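Local coordinates for protein amidase, hydantoinase/carbamoylase family (Burkholderia ambifaria, PDB 5TP4) that probably hydrolyses N-carbamoyl-L-amino acids to free amino acids, as a zinc-dependent amidase of the peptidase M20 family, at residues Met27-Leu41 with Leu93-Val105. Sequence-based numbering, arbitrary orientation.
Sequences MARIGATPRGGVRRL and LDTQPEGGRFDGV. With EDO (1,2-ethanediol), chain C; EDO (1,2-ethanediol), chain V.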
ATOM      1  N   MET B  27     -40.068  -3.621   1.607  1.00  9.80           N
ATOM      2  CA  MET B  27     -39.158  -3.791   0.477  1.00 11.27           C
ATOM      3  C   MET B  27     -37.802  -4.291   0.957  1.00 12.64           C
ATOM      4  O   MET B  27     -37.168  -5.121   0.294  1.00 13.14           O
ATOM      5  CB  MET B  27     -39.021  -2.482  -0.305  1.00 11.68           C
ATOM      6  CG  MET B  27     -38.152  -2.575  -1.559  1.00 10.77           C
ATOM      7  SD  MET B  27     -38.765  -3.741  -2.807  1.00 11.94           S
ATOM      8  CE  MET B  27     -40.147  -2.795  -3.508  1.00 11.61           C
ATOM      9  N   ALA B  28     -37.367  -3.851   2.140  1.00 10.26           N
ATOM     10  CA  ALA B  28     -36.091  -4.323   2.657  1.00 10.65           C
ATOM     11  C   ALA B  28     -36.087  -5.814   2.976  1.00 14.45           C
ATOM     12  O   ALA B  28     -35.006  -6.395   3.135  1.00 13.71           O
ATOM     13  CB  ALA B  28     -35.705  -3.511   3.886  1.00 13.68           C
ATOM     14  N   ARG B  29     -37.260  -6.460   3.078  1.00 11.72           N
ATOM     15  CA  ARG B  29     -37.270  -7.912   3.238  1.00 12.62           C
ATOM     16  C   ARG B  29     -36.766  -8.627   2.000  1.00 12.72           C
ATOM     17  O   ARG B  29     -36.295  -9.764   2.100  1.00 17.71           O
ATOM     18  CB  ARG B  29     -38.679  -8.440   3.515  1.00 12.97           C
ATOM     19  CG  ARG B  29     -39.435  -7.827   4.667  1.00 15.27           C
ATOM     20  CD  ARG B  29     -38.763  -8.009   5.960  1.00 19.24           C
ATOM     21  NE  ARG B  29     -39.716  -7.708   7.025  1.00 26.52           N
ATOM     22  CZ  ARG B  29     -39.460  -7.897   8.314  1.00 28.56           C
ATOM     23  NH1 ARG B  29     -38.278  -8.385   8.683  1.00 24.14           N
ATOM     24  NH2 ARG B  29     -40.385  -7.602   9.225  1.00 28.49           N
ATOM     25  N   ILE B  30     -36.925  -8.008   0.832  1.00 12.96           N
ATOM     26  CA  ILE B  30     -36.691  -8.670  -0.453  1.00 14.60           C
ATOM     27  C   ILE B  30     -35.189  -8.613  -0.700  1.00 16.09           C
ATOM     28  O   ILE B  30     -34.648  -7.545  -0.968  1.00 14.10           O
ATOM     29  CB  ILE B  30     -37.467  -7.990  -1.592  1.00 11.35           C
ATOM     30  CG1 ILE B  30     -38.948  -7.847  -1.218  1.00 12.71           C
ATOM     31  CG2 ILE B  30     -37.315  -8.779  -2.924  1.00 13.40           C
ATOM     32  CD1 ILE B  30     -39.614  -9.165  -0.911  1.00 16.57           C
ATOM     33  N   GLY B  31     -34.512  -9.741  -0.574  1.00 17.96           N
ATOM     34  CA  GLY B  31     -33.074  -9.724  -0.639  1.00 17.62           C
ATOM     35  C   GLY B  31     -32.368  -9.463   0.672  1.00 16.82           C
ATOM     36  O   GLY B  31     -31.149  -9.284   0.660  1.00 15.54           O
ATOM     37  N   ALA B  32     -33.085  -9.444   1.804  1.00 16.30           N
ATOM     38  CA  ALA B  32     -32.441  -9.219   3.100  1.00 15.12           C
ATOM     39  C   ALA B  32     -31.233 -10.128   3.266  1.00 16.71           C
ATOM     40  O   ALA B  32     -31.304 -11.326   2.987  1.00 17.46           O
ATOM     41  CB  ALA B  32     -33.428  -9.471   4.256  1.00 14.64           C
ATOM     42  N   THR B  33     -30.124  -9.553   3.726  1.00 15.49           N
ATOM     43  CA  THR B  33     -28.855 -10.236   3.967  1.00 16.54           C
ATOM     44  C   THR B  33     -28.698 -10.557   5.447  1.00 22.92           C
ATOM     45  O   THR B  33     -29.309  -9.902   6.299  1.00 19.49           O
ATOM     46  CB  THR B  33     -27.666  -9.362   3.540  1.00 24.26           C
ATOM     47  OG1 THR B  33     -27.568  -8.237   4.432  1.00 19.66           O
ATOM     48  CG2 THR B  33     -27.800  -8.864   2.088  1.00 17.50           C
ATOM     49  N   PRO B  34     -27.845 -11.536   5.792  1.00 23.71           N
ATOM     50  CA  PRO B  34     -27.632 -11.874   7.216  1.00 21.80           C
ATOM     51  C   PRO B  34     -27.219 -10.707   8.095  1.00 23.51           C
ATOM     52  O   PRO B  34     -27.540 -10.707   9.293  1.00 22.89           O
ATOM     53  CB  PRO B  34     -26.532 -12.941   7.152  1.00 27.36           C
ATOM     54  CG  PRO B  34     -26.703 -13.584   5.808  1.00 27.45           C
ATOM     55  CD  PRO B  34     -27.133 -12.468   4.895  1.00 26.92           C
ATOM     56  N   ARG B  35     -26.506  -9.719   7.560  1.00 21.37           N
ATOM     57  CA  ARG B  35     -26.071  -8.578   8.351  1.00 27.70           C
ATOM     58  C   ARG B  35     -27.147  -7.515   8.502  1.00 27.33           C
ATOM     59  O   ARG B  35     -26.903  -6.498   9.163  1.00 31.07           O
ATOM     60  CB  ARG B  35     -24.810  -7.957   7.737  1.00 33.49           C
ATOM     61  CG  ARG B  35     -23.567  -8.848   7.847  1.00 45.25           C
ATOM     62  CD  ARG B  35     -22.274  -8.066   7.614  1.00 55.02           C
ATOM     63  NE  ARG B  35     -22.072  -7.667   6.219  1.00 59.36           N
ATOM     64  CZ  ARG B  35     -21.285  -8.314   5.359  1.00 59.67           C
ATOM     65  NH1 ARG B  35     -21.158  -7.878   4.109  1.00 53.62           N
ATOM     66  NH2 ARG B  35     -20.628  -9.405   5.747  1.00 61.81           N
ATOM     67  N   GLY B  36     -28.321  -7.714   7.915  1.00 19.18           N
ATOM     68  CA  GLY B  36     -29.391  -6.757   8.050  1.00 15.98           C
ATOM     69  C   GLY B  36     -29.471  -5.754   6.928  1.00 23.92           C
ATOM     70  O   GLY B  36     -30.204  -4.765   7.054  1.00 22.56           O
ATOM     71  N   GLY B  37     -28.737  -5.980   5.840  1.00 22.52           N
ATOM     72  CA  GLY B  37     -28.789  -5.152   4.656  1.00 17.93           C
ATOM     73  C   GLY B  37     -29.627  -5.798   3.576  1.00 18.82           C
ATOM     74  O   GLY B  37     -30.494  -6.637   3.838  1.00 16.25           O
ATOM     75  N   VAL B  38     -29.368  -5.396   2.339  1.00 15.16           N
ATOM     76  CA  VAL B  38     -30.208  -5.782   1.215  1.00 13.23           C
ATOM     77  C   VAL B  38     -29.295  -6.121   0.050  1.00 18.00           C
ATOM     78  O   VAL B  38     -28.382  -5.355  -0.276  1.00 15.10           O
ATOM     79  CB  VAL B  38     -31.189  -4.660   0.826  1.00 14.99           C
ATOM     80  CG1 VAL B  38     -31.974  -5.008  -0.454  1.00 14.86           C
ATOM     81  CG2 VAL B  38     -32.149  -4.348   1.983  1.00 16.20           C
ATOM     82  N   ARG B  39     -29.540  -7.267  -0.575  1.00 14.60           N
ATOM     83  CA  ARG B  39     -28.851  -7.645  -1.806  1.00 14.02           C
ATOM     84  C   ARG B  39     -29.898  -7.887  -2.883  1.00 14.29           C
ATOM     85  O   ARG B  39     -30.528  -8.949  -2.907  1.00 15.17           O
ATOM     86  CB  ARG B  39     -28.012  -8.898  -1.583  1.00 14.31           C
ATOM     87  CG  ARG B  39     -27.142  -9.283  -2.769  1.00 18.59           C
ATOM     88  CD  ARG B  39     -26.485 -10.617  -2.485  1.00 23.16           C
ATOM     89  NE  ARG B  39     -25.622 -11.048  -3.579  1.00 36.49           N
ATOM     90  CZ  ARG B  39     -24.291 -10.984  -3.556  1.00 47.81           C
ATOM     91  NH1 ARG B  39     -23.662 -10.520  -2.480  1.00 47.05           N
ATOM     92  NH2 ARG B  39     -23.588 -11.397  -4.606  1.00 51.59           N
ATOM     93  N   ARG B  40     -30.073  -6.900  -3.772  1.00 15.13           N
ATOM     94  CA  ARG B  40     -30.860  -7.046  -4.992  1.00 11.56           C
ATOM     95  C   ARG B  40     -29.965  -6.551  -6.134  1.00 12.84           C
ATOM     96  O   ARG B  40     -30.159  -5.461  -6.679  1.00 13.56           O
ATOM     97  CB  ARG B  40     -32.195  -6.300  -4.920  1.00 10.77           C
ATOM     98  CG  ARG B  40     -33.159  -6.823  -3.848  1.00 10.95           C
ATOM     99  CD  ARG B  40     -34.580  -6.206  -4.009  1.00 10.30           C
ATOM    100  NE  ARG B  40     -34.600  -4.734  -3.977  1.00 10.75           N
ATOM    101  CZ  ARG B  40     -34.792  -4.002  -2.878  1.00 12.54           C
ATOM    102  NH1 ARG B  40     -34.978  -4.581  -1.699  1.00 11.47           N
ATOM    103  NH2 ARG B  40     -34.776  -2.673  -2.953  1.00 12.51           N
ATOM    104  N   LEU B  41     -28.988  -7.371  -6.513  1.00 14.29           N
ATOM    105  CA  LEU B  41     -28.143  -7.024  -7.654  1.00 12.33           C
ATOM    106  C   LEU B  41     -28.975  -6.949  -8.929  1.00 12.45           C
ATOM    107  O   LEU B  41     -29.863  -7.773  -9.167  1.00 14.98           O
ATOM    108  CB  LEU B  41     -27.012  -8.057  -7.794  1.00 16.65           C
ATOM    109  CG  LEU B  41     -25.886  -7.842  -6.777  1.00 20.38           C
ATOM    110  CD1 LEU B  41     -24.997  -9.069  -6.661  1.00 25.35           C
ATOM    111  CD2 LEU B  41     -25.071  -6.643  -7.192  1.00 22.01           C
ATOM    112  N   LEU B  93     -34.046   0.643  -7.430  1.00 11.65           N
ATOM    113  CA  LEU B  93     -34.311  -0.446  -6.495  1.00  9.23           C
ATOM    114  C   LEU B  93     -33.144  -1.410  -6.385  1.00 12.66           C
ATOM    115  O   LEU B  93     -33.077  -2.152  -5.404  1.00 13.34           O
ATOM    116  CB  LEU B  93     -35.566  -1.211  -6.911  1.00 11.31           C
ATOM    117  CG  LEU B  93     -36.862  -0.402  -6.728  1.00 11.58           C
ATOM    118  CD1 LEU B  93     -38.025  -1.128  -7.405  1.00 16.16           C
ATOM    119  CD2 LEU B  93     -37.162  -0.151  -5.238  1.00 10.54           C
ATOM    120  N   ASP B  94     -32.208  -1.400  -7.336  1.00 11.25           N
ATOM    121  CA  ASP B  94     -31.095  -2.333  -7.237  1.00  9.11           C
ATOM    122  C   ASP B  94     -30.064  -1.856  -6.203  1.00 10.34           C
ATOM    123  O   ASP B  94     -30.050  -0.693  -5.778  1.00 13.72           O
ATOM    124  CB  ASP B  94     -30.440  -2.555  -8.614  1.00 10.81           C
ATOM    125  CG  ASP B  94     -29.643  -1.348  -9.116  1.00 14.21           C
ATOM    126  OD1 ASP B  94     -30.244  -0.271  -9.359  1.00 14.08           O
ATOM    127  OD2 ASP B  94     -28.406  -1.500  -9.313  1.00 14.24           O
ATOM    128  N   THR B  95     -29.196  -2.783  -5.780  1.00 11.33           N
ATOM    129  CA  THR B  95     -28.281  -2.521  -4.670  1.00 11.72           C
ATOM    130  C   THR B  95     -26.871  -2.965  -5.014  1.00 12.56           C
ATOM    131  O   THR B  95     -26.632  -3.695  -5.983  1.00 14.14           O
ATOM    132  CB  THR B  95     -28.700  -3.267  -3.387  1.00 13.58           C
ATOM    133  OG1 THR B  95     -28.511  -4.685  -3.583  1.00 16.74           O
ATOM    134  CG2 THR B  95     -30.179  -3.003  -3.053  1.00 12.59           C
ATOM    135  N   GLN B  96     -25.950  -2.564  -4.145  1.00 13.84           N
ATOM    136  CA  GLN B  96     -24.627  -3.163  -4.064  1.00 16.39           C
ATOM    137  C   GLN B  96     -24.742  -4.599  -3.546  1.00 20.38           C
ATOM    138  O   GLN B  96     -25.812  -5.019  -3.090  1.00 15.14           O
ATOM    139  CB  GLN B  96     -23.744  -2.325  -3.143  1.00 18.78           C
ATOM    140  CG  GLN B  96     -23.364  -0.995  -3.744  1.00 17.13           C
ATOM    141  CD  GLN B  96     -22.290  -1.142  -4.802  1.00 20.53           C
ATOM    142  OE1 GLN B  96     -21.376  -1.964  -4.665  1.00 25.68           O
ATOM    143  NE2 GLN B  96     -22.403  -0.365  -5.875  1.00 18.34           N
ATOM    144  N   PRO B  97     -23.645  -5.378  -3.590  1.00 20.53           N
ATOM    145  CA  PRO B  97     -23.674  -6.716  -2.976  1.00 20.07           C
ATOM    146  C   PRO B  97     -24.155  -6.734  -1.538  1.00 21.78           C
ATOM    147  O   PRO B  97     -24.840  -7.679  -1.120  1.00 20.03           O
ATOM    148  CB  PRO B  97     -22.209  -7.162  -3.077  1.00 23.49           C
ATOM    149  CG  PRO B  97     -21.745  -6.529  -4.325  1.00 20.64           C
ATOM    150  CD  PRO B  97     -22.407  -5.169  -4.363  1.00 15.27           C
ATOM    151  N   GLU B  98     -23.779  -5.731  -0.760  1.00 18.93           N
ATOM    152  CA  GLU B  98     -24.239  -5.567   0.616  1.00 17.72           C
ATOM    153  C   GLU B  98     -24.792  -4.147   0.721  1.00 19.80           C
ATOM    154  O   GLU B  98     -24.114  -3.235   1.196  1.00 26.94           O
ATOM    155  CB  GLU B  98     -23.106  -5.828   1.591  1.00 19.31           C
ATOM    156  CG  GLU B  98     -23.515  -5.747   3.048  1.00 25.19           C
ATOM    157  CD  GLU B  98     -24.502  -6.830   3.451  1.00 27.08           C
ATOM    158  OE1 GLU B  98     -24.241  -8.027   3.185  1.00 28.47           O
ATOM    159  OE2 GLU B  98     -25.545  -6.468   4.035  1.00 26.83           O
ATOM    160  N   GLY B  99     -26.041  -3.962   0.272  1.00 16.05           N
ATOM    161  CA  GLY B  99     -26.615  -2.633   0.203  1.00 13.86           C
ATOM    162  C   GLY B  99     -27.348  -2.246   1.482  1.00 17.33           C
ATOM    163  O   GLY B  99     -27.691  -3.082   2.320  1.00 16.63           O
ATOM    164  N   GLY B 100     -27.548  -0.941   1.653  1.00 14.20           N
ATOM    165  CA  GLY B 100     -28.358  -0.477   2.754  1.00 12.77           C
ATOM    166  C   GLY B 100     -29.850  -0.515   2.427  1.00 10.86           C
ATOM    167  O   GLY B 100     -30.272  -0.720   1.292  1.00 17.50           O
ATOM    168  N   ARG B 101     -30.645  -0.333   3.477  1.00 12.99           N
ATOM    169  CA  ARG B 101     -32.095  -0.393   3.361  0.50 10.54           C
ATOM    170  C   ARG B 101     -32.713   0.903   2.863  1.00  9.78           C
ATOM    171  O   ARG B 101     -33.934   0.951   2.680  1.00 12.79           O
ATOM    172  CB  ARG B 101     -32.690  -0.784   4.721  0.50 14.82           C
ATOM    173  CG  ARG B 101     -32.291  -2.197   5.148  0.50 15.77           C
ATOM    174  CD  ARG B 101     -32.957  -2.632   6.459  0.50 16.64           C
ATOM    175  NE  ARG B 101     -32.887  -1.573   7.463  0.50 18.52           N
ATOM    176  CZ  ARG B 101     -31.829  -1.335   8.230  0.50 21.06           C
ATOM    177  NH1 ARG B 101     -30.739  -2.084   8.117  0.50 29.76           N
ATOM    178  NH2 ARG B 101     -31.861  -0.349   9.115  0.50 14.56           N
ATOM    179  N   PHE B 102     -31.911   1.960   2.646  1.00  9.47           N
ATOM    180  CA  PHE B 102     -32.460   3.226   2.173  1.00 11.69           C
ATOM    181  C   PHE B 102     -31.868   3.716   0.861  1.00 13.00           C
ATOM    182  O   PHE B 102     -32.546   4.446   0.149  1.00 13.25           O
ATOM    183  CB  PHE B 102     -32.271   4.319   3.236  1.00 10.26           C
ATOM    184  CG  PHE B 102     -32.970   4.005   4.521  1.00 12.28           C
ATOM    185  CD1 PHE B 102     -32.366   3.200   5.469  1.00 15.79           C
ATOM    186  CD2 PHE B 102     -34.253   4.457   4.739  1.00 18.89           C
ATOM    187  CE1 PHE B 102     -33.023   2.882   6.634  1.00 18.51           C
ATOM    188  CE2 PHE B 102     -34.907   4.157   5.904  1.00 20.04           C
ATOM    189  CZ  PHE B 102     -34.298   3.364   6.852  1.00 18.69           C
ATOM    190  N   ASP B 103     -30.626   3.347   0.538  1.00 12.88           N
ATOM    191  CA  ASP B 103     -29.989   3.782  -0.707  1.00  9.61           C
ATOM    192  C   ASP B 103     -30.843   3.390  -1.901  1.00  9.74           C
ATOM    193  O   ASP B 103     -31.104   2.197  -2.118  1.00 13.09           O
ATOM    194  CB  ASP B 103     -28.621   3.117  -0.865  1.00 17.82           C
ATOM    195  CG  ASP B 103     -27.536   3.772  -0.069  1.00 39.16           C
ATOM    196  OD1 ASP B 103     -27.587   5.000   0.132  1.00 43.49           O
ATOM    197  OD2 ASP B 103     -26.593   3.049   0.317  1.00 44.51           O
ATOM    198  N   GLY B 104     -31.215   4.373  -2.716  1.00 11.94           N
ATOM    199  CA  GLY B 104     -32.010   4.122  -3.924  1.00  9.49           C
ATOM    200  C   GLY B 104     -33.471   3.862  -3.677  1.00 10.31           C
ATOM    201  O   GLY B 104     -34.339   4.511  -4.268  1.00 12.66           O
ATOM    202  N   VAL B 105     -33.774   2.911  -2.800  1.00  8.65           N
ATOM    203  CA  VAL B 105     -35.153   2.517  -2.587  1.00  8.51           C
ATOM    204  C   VAL B 105     -35.957   3.652  -1.976  1.00  9.34           C
ATOM    205  O   VAL B 105     -37.148   3.793  -2.276  1.00 10.46           O
ATOM    206  CB  VAL B 105     -35.205   1.249  -1.719  1.00 10.78           C
ATOM    207  CG1 VAL B 105     -34.489   1.497  -0.389  1.00 10.46           C
ATOM    208  CG2 VAL B 105     -36.660   0.780  -1.510  1.00 11.45           C
TER
HETATM  209  C1  EDO C 508     -36.393 -12.729  -1.259  1.00 36.90           C
HETATM  210  O1  EDO C 508     -35.871 -13.953  -1.795  1.00 45.32           O
HETATM  211  C2  EDO C 508     -36.069 -12.645   0.230  1.00 26.14           C
HETATM  212  O2  EDO C 508     -34.656 -12.766   0.371  1.00 29.64           O
HETATM  213  C1  EDO V 507     -36.298   0.421   6.518  1.00 33.31           C
HETATM  214  O1  EDO V 507     -35.618  -0.266   7.578  1.00 37.11           O
HETATM  215  C2  EDO V 507     -37.309   1.407   7.101  1.00 35.91           C
HETATM  216  O2  EDO V 507     -38.477   0.705   7.544  1.00 32.87           O
HETATM  217  O   HOH W   1     -24.827 -10.028   5.192  1.00 25.14           O
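V38 and G99 face each other as an antiparallel hydrogen-bonded pair, V38 N to G99 O at 2.9 Å and G99 N to V38 O at 2.8 Å. Glycine suits this place because a CB would collide with T95. The branches of V38 splay: CG1, anti to the backbone N (chi1 174°), lies against T95 CG2, while CG2 packs on R101 CG. In the conformer of R101 modelled here, A28 CB is a small bump on its aliphatic part and NH1 donates to G36 O.

T95 OG1 accepts from R40 N at 2.7 Å and donates to Q96 O, while the backbone T95 N donates to R40 O. The bend of R40 at chi3 (-57°) brings its guanidinium beneath M27 SD. NH1 is anchored on I30 O of its own segment, holding the group so that NH2 can bond L93 O across the contact.

At the far end E98 curls back over bare G37. T33 OG1 gives OE2 a 2.7 Å bond on its syn lone pair; R35 NH1 makes a salt bridge to OE1, which lies well out of the guanidinium plane.

The clasped loop runs from just after zinc ligand H92 to D103, predicted to bind both zinc ions, so the contact probably helps place it. Joining strand 87-91 to helix 105-121, it is fastened against the loop following helix 17-28, with M27 and L93 packed on helices 45-60 and 105-121.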